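Local structure of polymerase X (Deinococcus radiodurans, 2W9M) at residues Val14-Arg19 against Ala83-Ala88; Ala21-Ile26 against Asp98-Arg103; Leu92-Leu97 against Asn489-Arg494; Arg103-Lys108 against Ala145-Asn150. The protein probably extends DNA from deoxyribonucleoside 5'-triphosphates as a family X repair polymerase, and carries a cluster of zinc ions. One frame throughout, in Å; residues are numbered along the deposited sequence.

Interaction 1 of 4, residues Val14-Arg19 against Ala83-Ala88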
loop_
_atom_site.group_PDB
_atom_site.type_symbol
_atom_site.label_atom_id
_atom_site.label_comp_id
_atom_site.label_asym_id
_atom_site.label_seq_id
_atom_site.Cartn_x
_atom_site.Cartn_y
_atom_site.Cartn_z
ATOM N N VAL A 14 7.015 -27.870 -17.558
ATOM C CA VAL A 14 6.018 -28.563 -16.758
ATOM C C VAL A 14 5.814 -27.851 -15.424
ATOM O O VAL A 14 4.700 -27.797 -14.904
ATOM C CB VAL A 14 6.408 -30.030 -16.503
ATOM C CG1 VAL A 14 5.307 -30.741 -15.742
ATOM C CG2 VAL A 14 6.682 -30.739 -17.813
ATOM N N HIS A 15 6.894 -27.295 -14.879
ATOM C CA HIS A 15 6.847 -26.635 -13.576
ATOM C C HIS A 15 6.111 -25.296 -13.637
ATOM O O HIS A 15 5.322 -24.968 -12.751
ATOM C CB HIS A 15 8.259 -26.428 -13.031
ATOM C CG HIS A 15 8.326 -26.393 -11.538
ATOM N ND1 HIS A 15 7.412 -25.708 -10.767
ATOM C CD2 HIS A 15 9.199 -26.959 -10.671
ATOM C CE1 HIS A 15 7.716 -25.856 -9.491
ATOM N NE2 HIS A 15 8.798 -26.609 -9.405
ATOM N N ALA A 16 6.383 -24.520 -14.679
ATOM C CA ALA A 16 5.686 -23.257 -14.892
ATOM C C ALA A 16 4.197 -23.502 -15.106
ATOM O O ALA A 16 3.362 -22.793 -14.549
ATOM C CB ALA A 16 6.279 -22.511 -16.078
ATOM N N LEU A 17 3.871 -24.510 -15.911
ATOM C CA LEU A 17 2.476 -24.880 -16.150
ATOM C C LEU A 17 1.800 -25.306 -14.855
ATOM O O LEU A 17 0.635 -24.990 -14.625
ATOM C CB LEU A 17 2.375 -26.002 -17.189
ATOM C CG LEU A 17 2.740 -25.635 -18.631
ATOM C CD1 LEU A 17 2.737 -26.862 -19.530
ATOM C CD2 LEU A 17 1.796 -24.573 -19.166
ATOM N N GLU A 18 2.540 -26.021 -14.012
ATOM C CA GLU A 18 2.028 -26.474 -12.721
ATOM C C GLU A 18 1.941 -25.350 -11.692
ATOM O O GLU A 18 1.164 -25.432 -10.742
ATOM C CB GLU A 18 2.886 -27.617 -12.173
ATOM C CG GLU A 18 2.492 -28.992 -12.692
ATOM C CD GLU A 18 3.582 -30.035 -12.498
ATOM O OE1 GLU A 18 4.777 -29.690 -12.640
ATOM O OE2 GLU A 18 3.242 -31.205 -12.212
ATOM N N ARG A 19 2.741 -24.304 -11.877
ATOM C CA ARG A 19 2.729 -23.176 -10.952
ATOM C C ARG A 19 1.603 -22.197 -11.284
ATOM O O ARG A 19 1.155 -21.444 -10.420
ATOM C CB ARG A 19 4.081 -22.455 -10.945
ATOM C CG ARG A 19 4.267 -21.504 -9.765
ATOM C CD ARG A 19 5.666 -20.904 -9.728
ATOM N NE ARG A 19 6.713 -21.921 -9.642
ATOM C CZ ARG A 19 7.582 -22.193 -10.614
ATOM N NH1 ARG A 19 7.539 -21.519 -11.757
ATOM N NH2 ARG A 19 8.499 -23.136 -10.440
ATOM N N ALA A 83 4.774 -16.419 -20.116
ATOM C CA ALA A 83 3.826 -15.311 -20.188
ATOM C C ALA A 83 2.822 -15.291 -19.034
ATOM O O ALA A 83 2.758 -14.312 -18.290
ATOM C CB ALA A 83 3.107 -15.300 -21.539
ATOM N N PRO A 84 2.036 -16.369 -18.883
ATOM C CA PRO A 84 1.005 -16.430 -17.840
ATOM C C PRO A 84 1.473 -15.964 -16.455
ATOM O O PRO A 84 0.697 -15.318 -15.748
ATOM C CB PRO A 84 0.632 -17.916 -17.816
ATOM C CG PRO A 84 0.830 -18.347 -19.225
ATOM C CD PRO A 84 2.041 -17.589 -19.712
ATOM N N LEU A 85 2.708 -16.281 -16.073
ATOM C CA LEU A 85 3.220 -15.864 -14.768
ATOM C C LEU A 85 3.480 -14.362 -14.702
ATOM O O LEU A 85 3.318 -13.743 -13.648
ATOM C CB LEU A 85 4.484 -16.642 -14.400
ATOM C CG LEU A 85 4.253 -18.126 -14.114
ATOM C CD1 LEU A 85 5.550 -18.814 -13.713
ATOM C CD2 LEU A 85 3.198 -18.290 -13.036
ATOM N N GLU A 86 3.877 -13.775 -15.828
ATOM C CA GLU A 86 4.085 -12.332 -15.899
ATOM C C GLU A 86 2.767 -11.577 -15.780
ATOM O O GLU A 86 2.694 -10.538 -15.128
ATOM C CB GLU A 86 4.799 -11.954 -17.194
ATOM C CG GLU A 86 6.133 -12.653 -17.393
ATOM C CD GLU A 86 7.144 -12.323 -16.306
ATOM O OE1 GLU A 86 6.756 -12.254 -15.119
ATOM O OE2 GLU A 86 8.333 -12.137 -16.639
ATOM N N ALA A 87 1.730 -12.109 -16.417
ATOM C CA ALA A 87 0.392 -11.543 -16.312
ATOM C C ALA A 87 -0.041 -11.518 -14.855
ATOM O O ALA A 87 -0.534 -10.503 -14.364
ATOM C CB ALA A 87 -0.598 -12.343 -17.148
ATOM N N ALA A 88 0.157 -12.635 -14.161
ATOM C CA ALA A 88 -0.238 -12.745 -12.760
ATOM C C ALA A 88 0.516 -11.767 -11.855
ATOM O O ALA A 88 -0.059 -11.219 -10.908
ATOM C CB ALA A 88 -0.056 -14.170 -12.269
#
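L85 reaches across from helix 83-91 and turns its methyl CD1 to R19 and, a turn earlier, A16 of helix 10-26. The L85 and R19 side chains run at about a right angle to each other, and the methyl comes in at the edge of the guanidinium, close to its plane, with CD1 3.9 Å from NH1 of R19. The A16 methyl is the apolar partner, its CB 4.4 Å from L85 CD1, so this side of the contact is light. The R19 chain leaves the helix extended and bends at chi3 (-59°), which folds the guanidinium back so that H15 O sits over the centre of one face, 4.1 Å above its plane, and an edge is left toward L85. L85 holds CG beside its own backbone N (chi1 -68°) and points its CB toward helix 10-26. No hydrogen bond crosses here; apolar carbon meets the edge of a charged group on an exposed residue. Around it, L85 also lies on T20 and L23, A16 packs on F76 of helix 67-79, and P84 touches Y37. This is helix-on-helix packing in the all-helical N-terminal region of a family X polymerase, which contains a helix-hairpin-helix domain.

Interaction 2 of 4, residues Ala21-Ile26 against Asp98-Arg103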
loop_
_atom_site.group_PDB
_atom_site.type_symbol
_atom_site.label_atom_id
_atom_site.label_comp_id
_atom_site.label_asym_id
_atom_site.label_seq_id
_atom_site.Cartn_x
_atom_site.Cartn_y
_atom_site.Cartn_z
ATOM N N ALA A 21 -1.464 -23.184 -12.486
ATOM C CA ALA A 21 -2.704 -23.776 -12.008
ATOM C C ALA A 21 -2.830 -23.551 -10.509
ATOM O O ALA A 21 -3.919 -23.297 -10.006
ATOM C CB ALA A 21 -2.759 -25.268 -12.340
ATOM N N ASP A 22 -1.705 -23.646 -9.804
ATOM C CA ASP A 22 -1.672 -23.402 -8.365
ATOM C C ASP A 22 -2.066 -21.964 -8.042
ATOM O O ASP A 22 -2.788 -21.713 -7.075
ATOM C CB ASP A 22 -0.284 -23.713 -7.794
ATOM C CG ASP A 22 -0.048 -25.206 -7.605
ATOM O OD1 ASP A 22 -1.013 -25.933 -7.284
ATOM O OD2 ASP A 22 1.111 -25.649 -7.769
ATOM N N LEU A 23 -1.590 -21.026 -8.859
ATOM C CA LEU A 23 -1.921 -19.609 -8.709
ATOM C C LEU A 23 -3.405 -19.331 -8.967
ATOM O O LEU A 23 -4.031 -18.551 -8.246
ATOM C CB LEU A 23 -1.048 -18.751 -9.629
ATOM C CG LEU A 23 0.353 -18.405 -9.123
ATOM C CD1 LEU A 23 1.190 -17.751 -10.213
ATOM C CD2 LEU A 23 0.253 -17.494 -7.917
ATOM N N LEU A 24 -3.959 -19.967 -9.998
ATOM C CA LEU A 24 -5.384 -19.852 -10.302
ATOM C C LEU A 24 -6.230 -20.534 -9.228
ATOM O O LEU A 24 -7.333 -20.086 -8.916
ATOM C CB LEU A 24 -5.691 -20.438 -11.682
ATOM C CG LEU A 24 -5.035 -19.700 -12.851
ATOM C CD1 LEU A 24 -4.945 -20.575 -14.098
ATOM C CD2 LEU A 24 -5.776 -18.405 -13.147
ATOM N N ASP A 25 -5.699 -21.615 -8.663
ATOM C CA ASP A 25 -6.342 -22.305 -7.549
ATOM C C ASP A 25 -6.508 -21.390 -6.339
ATOM O O ASP A 25 -7.534 -21.426 -5.661
ATOM C CB ASP A 25 -5.533 -23.540 -7.137
ATOM C CG ASP A 25 -5.680 -24.689 -8.114
ATOM O OD1 ASP A 25 -6.714 -24.746 -8.817
ATOM O OD2 ASP A 25 -4.762 -25.538 -8.173
ATOM N N ILE A 26 -5.490 -20.578 -6.067
ATOM C CA ILE A 26 -5.492 -19.710 -4.891
ATOM C C ILE A 26 -6.770 -18.877 -4.756
ATOM O O ILE A 26 -7.348 -18.797 -3.673
ATOM C CB ILE A 26 -4.262 -18.783 -4.871
ATOM C CG1 ILE A 26 -3.016 -19.570 -4.460
ATOM C CG2 ILE A 26 -4.489 -17.607 -3.923
ATOM C CD1 ILE A 26 -1.761 -18.729 -4.385
ATOM N N ASP A 98 3.848 -11.567 -1.977
ATOM C CA ASP A 98 4.765 -11.756 -0.861
ATOM C C ASP A 98 4.607 -13.125 -0.211
ATOM O O ASP A 98 5.590 -13.840 -0.012
ATOM C CB ASP A 98 4.559 -10.665 0.185
ATOM C CG ASP A 98 5.260 -9.368 -0.178
ATOM O OD1 ASP A 98 6.158 -9.393 -1.053
ATOM O OD2 ASP A 98 4.920 -8.323 0.420
ATOM N N LEU A 99 3.369 -13.480 0.123
ATOM C CA LEU A 99 3.073 -14.771 0.739
ATOM C C LEU A 99 3.549 -15.925 -0.140
ATOM O O LEU A 99 3.954 -16.970 0.366
ATOM C CB LEU A 99 1.574 -14.911 1.019
ATOM C CG LEU A 99 0.950 -13.918 2.000
ATOM C CD1 LEU A 99 -0.481 -14.332 2.330
ATOM C CD2 LEU A 99 1.791 -13.822 3.264
ATOM N N LEU A 100 3.495 -15.727 -1.455
ATOM C CA LEU A 100 3.941 -16.739 -2.410
ATOM C C LEU A 100 5.455 -16.934 -2.356
ATOM O O LEU A 100 5.999 -17.828 -3.003
ATOM C CB LEU A 100 3.512 -16.370 -3.832
ATOM C CG LEU A 100 2.018 -16.447 -4.140
ATOM C CD1 LEU A 100 1.724 -15.791 -5.473
ATOM C CD2 LEU A 100 1.556 -17.880 -4.141
ATOM N N GLY A 101 6.132 -16.094 -1.581
ATOM C CA GLY A 101 7.572 -16.193 -1.422
ATOM C C GLY A 101 7.982 -16.745 -0.069
ATOM O O GLY A 101 9.171 -16.917 0.206
ATOM N N VAL A 102 6.996 -17.018 0.782
ATOM C CA VAL A 102 7.249 -17.604 2.094
ATOM C C VAL A 102 7.451 -19.113 1.984
ATOM O O VAL A 102 6.497 -19.864 1.758
ATOM C CB VAL A 102 6.087 -17.333 3.067
ATOM C CG1 VAL A 102 6.370 -17.955 4.426
ATOM C CG2 VAL A 102 5.844 -15.843 3.199
ATOM N N ARG A 103 8.696 -19.553 2.141
ATOM C CA ARG A 103 9.028 -20.970 2.049
ATOM C C ARG A 103 8.144 -21.798 2.981
ATOM O O ARG A 103 8.085 -21.536 4.183
ATOM C CB ARG A 103 10.505 -21.198 2.387
ATOM C CG ARG A 103 10.993 -22.606 2.099
ATOM C CD ARG A 103 11.969 -23.096 3.165
ATOM N NE ARG A 103 13.354 -22.714 2.907
ATOM C CZ ARG A 103 13.985 -21.713 3.514
ATOM N NH1 ARG A 103 13.357 -20.973 4.417
ATOM N NH2 ARG A 103 15.249 -21.455 3.212
#
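No ring, amide or guanidinium takes part where L23 and I26 of helix 10-26 meet L100; with no flat faces or edges to match, the contact is methyl against methyl. L100 sits in the turn that leaves helix 94-99 and enters the hairpin of a helix-hairpin-helix motif, a class that binds DNA in relatives, continuing into helix 107-115. It points toward helix 10-26, where its methyls meet two residues one helical turn apart. The branch CD2 of L100 goes to I26, with I26 CD1 3.4 Å away, close for two methyls, and also lies near L23 CD2. I26 can reach that far because its chain is extended at chi2 (-179°), carrying CD1 straight out from the helix. Behind the fork the backbone is fixed by a type I turn from L99 to V102, closed by V102 N to L99 O at 3.1 Å. I110 of helix 107-115 touches both I26 and L100, and R111 of that helix donates from NH1 to the backbone O of I26. The metal centre is not far: the I26 side chain lies about 8 Å from that of the zinc ligand D339. The shortest approach belongs to the other branch, L100 CD1 standing 3.3 Å from L23 CD2.

Interaction 3 of 4, residues Leu92-Leu97 against Asn489-Arg494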
loop_
_atom_site.group_PDB
_atom_site.type_symbol
_atom_site.label_atom_id
_atom_site.label_comp_id
_atom_site.label_asym_id
_atom_site.label_seq_id
_atom_site.Cartn_x
_atom_site.Cartn_y
_atom_site.Cartn_z
ATOM N N LEU A 92 -2.093 -9.695 -9.498
ATOM C CA LEU A 92 -2.239 -10.096 -8.104
ATOM C C LEU A 92 -1.862 -8.987 -7.122
ATOM O O LEU A 92 -1.039 -8.124 -7.433
ATOM C CB LEU A 92 -1.421 -11.360 -7.834
ATOM C CG LEU A 92 -1.947 -12.617 -8.537
ATOM C CD1 LEU A 92 -1.011 -13.791 -8.313
ATOM C CD2 LEU A 92 -3.366 -12.958 -8.076
ATOM N N PRO A 93 -2.483 -9.000 -5.932
ATOM C CA PRO A 93 -2.200 -8.023 -4.877
ATOM C C PRO A 93 -0.769 -8.174 -4.377
ATOM O O PRO A 93 -0.260 -9.291 -4.347
ATOM C CB PRO A 93 -3.175 -8.414 -3.764
ATOM C CG PRO A 93 -4.221 -9.243 -4.424
ATOM C CD PRO A 93 -3.525 -9.958 -5.530
ATOM N N PRO A 94 -0.132 -7.063 -3.985
ATOM C CA PRO A 94 1.251 -7.048 -3.498
ATOM C C PRO A 94 1.485 -8.031 -2.354
ATOM O O PRO A 94 2.493 -8.732 -2.345
ATOM C CB PRO A 94 1.421 -5.616 -2.991
ATOM C CG PRO A 94 0.458 -4.823 -3.794
ATOM C CD PRO A 94 -0.726 -5.717 -3.996
ATOM N N GLY A 95 0.561 -8.074 -1.401
ATOM C CA GLY A 95 0.700 -8.939 -0.245
ATOM C C GLY A 95 0.608 -10.417 -0.576
ATOM O O GLY A 95 1.190 -11.250 0.115
ATOM N N LEU A 96 -0.131 -10.752 -1.628
ATOM C CA LEU A 96 -0.232 -12.137 -2.054
ATOM C C LEU A 96 1.062 -12.571 -2.729
ATOM O O LEU A 96 1.534 -13.690 -2.521
ATOM C CB LEU A 96 -1.409 -12.336 -3.004
ATOM C CG LEU A 96 -1.667 -13.791 -3.408
ATOM C CD1 LEU A 96 -2.457 -14.498 -2.324
ATOM C CD2 LEU A 96 -2.407 -13.850 -4.727
ATOM N N LEU A 97 1.631 -11.684 -3.541
ATOM C CA LEU A 97 2.918 -11.943 -4.184
ATOM C C LEU A 97 3.992 -12.210 -3.135
ATOM O O LEU A 97 4.924 -12.978 -3.370
ATOM C CB LEU A 97 3.334 -10.760 -5.062
ATOM C CG LEU A 97 2.412 -10.452 -6.243
ATOM C CD1 LEU A 97 2.953 -9.276 -7.049
ATOM C CD2 LEU A 97 2.243 -11.689 -7.111
ATOM N N ASN A 489 -3.099 5.556 -3.473
ATOM C CA ASN A 489 -3.358 4.207 -3.000
ATOM C C ASN A 489 -2.695 3.984 -1.653
ATOM O O ASN A 489 -1.471 4.025 -1.535
ATOM C CB ASN A 489 -2.886 3.183 -4.034
ATOM C CG ASN A 489 -3.481 1.810 -3.812
ATOM O OD1 ASN A 489 -3.202 1.157 -2.810
ATOM N ND2 ASN A 489 -4.305 1.364 -4.751
ATOM N N ALA A 490 -3.518 3.761 -0.637
ATOM C CA ALA A 490 -3.042 3.659 0.738
ATOM C C ALA A 490 -2.340 2.340 1.066
ATOM O O ALA A 490 -1.696 2.231 2.109
ATOM C CB ALA A 490 -4.187 3.913 1.716
ATOM N N ASN A 491 -2.463 1.338 0.199
ATOM C CA ASN A 491 -1.763 0.074 0.430
ATOM C C ASN A 491 -0.265 0.326 0.568
ATOM O O ASN A 491 0.342 0.940 -0.306
ATOM C CB ASN A 491 -2.052 -0.941 -0.683
ATOM C CG ASN A 491 -1.370 -2.285 -0.447
ATOM O OD1 ASN A 491 -0.167 -2.436 -0.660
ATOM N ND2 ASN A 491 -2.144 -3.268 -0.014
ATOM N N ALA A 492 0.318 -0.147 1.667
ATOM C CA ALA A 492 1.717 0.138 2.010
ATOM C C ALA A 492 2.734 -0.262 0.939
ATOM O O ALA A 492 3.858 0.242 0.929
ATOM C CB ALA A 492 2.080 -0.504 3.347
ATOM N N ALA A 493 2.352 -1.166 0.044
ATOM C CA ALA A 493 3.259 -1.591 -1.016
ATOM C C ALA A 493 3.112 -0.722 -2.253
ATOM O O ALA A 493 3.861 -0.873 -3.219
ATOM C CB ALA A 493 3.037 -3.041 -1.369
ATOM N N ARG A 494 2.152 0.191 -2.228
ATOM C CA ARG A 494 1.948 1.080 -3.364
ATOM C C ARG A 494 2.271 2.536 -3.036
ATOM O O ARG A 494 3.205 3.107 -3.604
ATOM C CB ARG A 494 0.529 0.940 -3.908
ATOM C CG ARG A 494 0.263 -0.410 -4.553
ATOM C CD ARG A 494 -1.151 -0.481 -5.102
ATOM N NE ARG A 494 -1.478 -1.807 -5.614
ATOM C CZ ARG A 494 -1.086 -2.272 -6.796
ATOM N NH1 ARG A 494 -0.334 -1.524 -7.594
ATOM N NH2 ARG A 494 -1.441 -3.490 -7.180
#
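Beside the zinc cluster of the polymerase and histidinol phosphatase (PHP) domain, P94 presses its ring onto A493 and R494 in the loop that follows strand 485-489. P94 is the first residue of helix 94-99, and its CB meets the A493 methyl CB at 3.4 Å. R494 runs extended from CG to NE and crosses the proline at about a right angle, bringing NH2 4.0 Å from P94 CD. R494 is buried, its side chain about 5 Å from a bound zinc ion, and NE makes a long, weak ion pair with the zinc ligand D516. Two consecutive Asx turns shape the loop. N489 OD1 accepts from N491 N at 3.1 Å, and N491 OD1 accepts from A493 N at 2.9 Å with an N-H...O angle of 154°, the donor tilted 31° from the carbonyl plane. N491 OD1 also comes 4.0 Å from P94 CG. Replacing N491 with an alanine would probably leave the A493 amide without this acceptor and the loop freer to shift away from P94. N491 and A492 lie against R164 of helix 163-176, while P93 packs on W114 of helix 107-115; the helical region thus meets the loop between strand 485-489 and helix 499-505.

Interaction 4 of 4, residues Arg103-Lys108 against Ala145-Asn150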
loop_
_atom_site.group_PDB
_atom_site.type_symbol
_atom_site.label_atom_id
_atom_site.label_comp_id
_atom_site.label_asym_id
_atom_site.label_seq_id
_atom_site.Cartn_x
_atom_site.Cartn_y
_atom_site.Cartn_z
ATOM N N ARG A 103 8.696 -19.553 2.141
ATOM C CA ARG A 103 9.028 -20.970 2.049
ATOM C C ARG A 103 8.144 -21.798 2.981
ATOM O O ARG A 103 8.085 -21.536 4.183
ATOM C CB ARG A 103 10.505 -21.198 2.387
ATOM C CG ARG A 103 10.993 -22.606 2.099
ATOM C CD ARG A 103 11.969 -23.096 3.165
ATOM N NE ARG A 103 13.354 -22.714 2.907
ATOM C CZ ARG A 103 13.985 -21.713 3.514
ATOM N NH1 ARG A 103 13.357 -20.973 4.417
ATOM N NH2 ARG A 103 15.249 -21.455 3.212
ATOM N N GLY A 104 7.447 -22.784 2.423
ATOM C CA GLY A 104 6.619 -23.671 3.221
ATOM C C GLY A 104 5.117 -23.436 3.139
ATOM O O GLY A 104 4.338 -24.189 3.726
ATOM N N LEU A 105 4.701 -22.396 2.423
ATOM C CA LEU A 105 3.273 -22.126 2.249
ATOM C C LEU A 105 2.741 -22.675 0.923
ATOM O O LEU A 105 3.076 -22.169 -0.152
ATOM C CB LEU A 105 2.976 -20.624 2.354
ATOM C CG LEU A 105 2.963 -19.975 3.741
ATOM C CD1 LEU A 105 2.455 -18.549 3.649
ATOM C CD2 LEU A 105 2.108 -20.769 4.706
ATOM N N GLY A 106 1.912 -23.711 1.008
ATOM C CA GLY A 106 1.280 -24.279 -0.168
ATOM C C GLY A 106 0.081 -23.463 -0.623
ATOM O O GLY A 106 -0.343 -22.536 0.070
ATOM N N PRO A 107 -0.476 -23.804 -1.793
ATOM C CA PRO A 107 -1.636 -23.099 -2.350
ATOM C C PRO A 107 -2.816 -23.083 -1.384
ATOM O O PRO A 107 -3.447 -22.042 -1.197
ATOM C CB PRO A 107 -1.989 -23.931 -3.587
ATOM C CG PRO A 107 -0.718 -24.612 -3.959
ATOM C CD PRO A 107 -0.025 -24.903 -2.665
ATOM N N LYS A 108 -3.101 -24.233 -0.782
ATOM C CA LYS A 108 -4.236 -24.381 0.126
ATOM C C LYS A 108 -4.081 -23.531 1.386
ATOM O O LYS A 108 -5.062 -23.012 1.921
ATOM C CB LYS A 108 -4.444 -25.859 0.491
ATOM C CG LYS A 108 -3.416 -26.436 1.468
ATOM C CD LYS A 108 -1.970 -26.255 0.995
ATOM C CE LYS A 108 -1.593 -27.237 -0.107
ATOM N NZ LYS A 108 -2.299 -26.968 -1.390
ATOM N N ALA A 145 5.433 -21.264 14.133
ATOM C CA ALA A 145 6.762 -20.774 14.482
ATOM C C ALA A 145 7.730 -20.957 13.317
ATOM O O ALA A 145 8.683 -20.192 13.162
ATOM C CB ALA A 145 7.280 -21.476 15.728
ATOM N N THR A 146 7.482 -21.979 12.504
ATOM C CA THR A 146 8.300 -22.232 11.327
ATOM C C THR A 146 8.039 -21.122 10.321
ATOM O O THR A 146 8.964 -20.576 9.719
ATOM C CB THR A 146 7.964 -23.600 10.698
ATOM O OG1 THR A 146 8.329 -24.645 11.608
ATOM C CG2 THR A 146 8.709 -23.793 9.386
ATOM N N ILE A 147 6.767 -20.782 10.157
ATOM C CA ILE A 147 6.381 -19.722 9.245
ATOM C C ILE A 147 6.952 -18.377 9.697
ATOM O O ILE A 147 7.412 -17.585 8.875
ATOM C CB ILE A 147 4.854 -19.648 9.112
ATOM C CG1 ILE A 147 4.350 -20.870 8.340
ATOM C CG2 ILE A 147 4.438 -18.346 8.438
ATOM C CD1 ILE A 147 2.856 -21.076 8.414
ATOM N N LEU A 148 6.935 -18.128 11.001
ATOM C CA LEU A 148 7.498 -16.896 11.536
ATOM C C LEU A 148 8.996 -16.826 11.253
ATOM O O LEU A 148 9.531 -15.762 10.941
ATOM C CB LEU A 148 7.230 -16.769 13.037
ATOM C CG LEU A 148 7.814 -15.505 13.686
ATOM C CD1 LEU A 148 7.328 -14.263 12.966
ATOM C CD2 LEU A 148 7.470 -15.423 15.161
ATOM N N GLU A 149 9.667 -17.966 11.367
ATOM C CA GLU A 149 11.079 -18.060 11.025
ATOM C C GLU A 149 11.295 -17.696 9.558
ATOM O O GLU A 149 12.193 -16.923 9.226
ATOM C CB GLU A 149 11.591 -19.474 11.295
ATOM C CG GLU A 149 12.648 -19.955 10.308
ATOM C CD GLU A 149 12.677 -21.474 10.170
ATOM O OE1 GLU A 149 12.750 -22.168 11.210
ATOM O OE2 GLU A 149 12.626 -21.971 9.020
ATOM N N ASN A 150 10.460 -18.249 8.683
ATOM C CA ASN A 150 10.596 -18.014 7.252
ATOM C C ASN A 150 10.285 -16.577 6.844
ATOM O O ASN A 150 10.850 -16.071 5.879
ATOM C CB ASN A 150 9.744 -19.006 6.457
ATOM C CG ASN A 150 10.318 -20.407 6.484
ATOM O OD1 ASN A 150 11.534 -20.586 6.487
ATOM N ND2 ASN A 150 9.444 -21.410 6.510
#
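R103 and L105, in the hairpin of a helix-hairpin-helix motif, lie against N150 and I147 on helix 141-157. The close-packed part is the inner one. Here N150 is buried and points its CB toward the hairpin, and alongside it L105 crosses I147 at about a right angle, its CD2 meeting I147 CD1 at 3.8 Å; L105 also lies on I110 and L113, I147 on L124 and F139. In passing, N150 ND2 comes to 2.7 Å from R103 O, but by its angle this is not a hydrogen bond. Glycine at 104 fits this path: at its phi of 105° a side chain would jam against the preceding carbonyl oxygen and point at the N150 amide.

The outer part is looser. R103 is exposed, bent at chi2 and chi3, and touches a crystal neighbour, so its pose may owe something to the lattice. N150 OD1 lies at the edge of its guanidinium, near the plane, which stands 45° from that of the N150 amide, and E149 OE2 stays 4.8 Å from R103 NH1, near but not paired. A leucine in place of N150 would probably leave R103 without its acceptor and its guanidinium freer to swing into solvent. The link it has is weak: R103 NH1 to N150 OD1, 2.8 Å long but bent to 122°.

Overall arrangement
The four contacts form a chain through the helical region toward the zinc-bearing domain. Interactions 1 and 2 both use helix 10-26 and touch through L85 and L23; interactions 2 and 3 share helix 94-99, with L23 on L92 and I26 on L96; interactions 2 and 4 share R103. Place and chemistry change together. The centre of interaction 3 is about 5 Å from that of the chain, the most interior of the four, and it rests on a proline and a loop stiffened by its own hydrogen bonds. Interaction 2 is purely apolar. Interactions 1 and 4, nearer the surface, each put an exposed arginine beside apolar packing, but only interaction 4 has a hydrogen bond across it, a weak one.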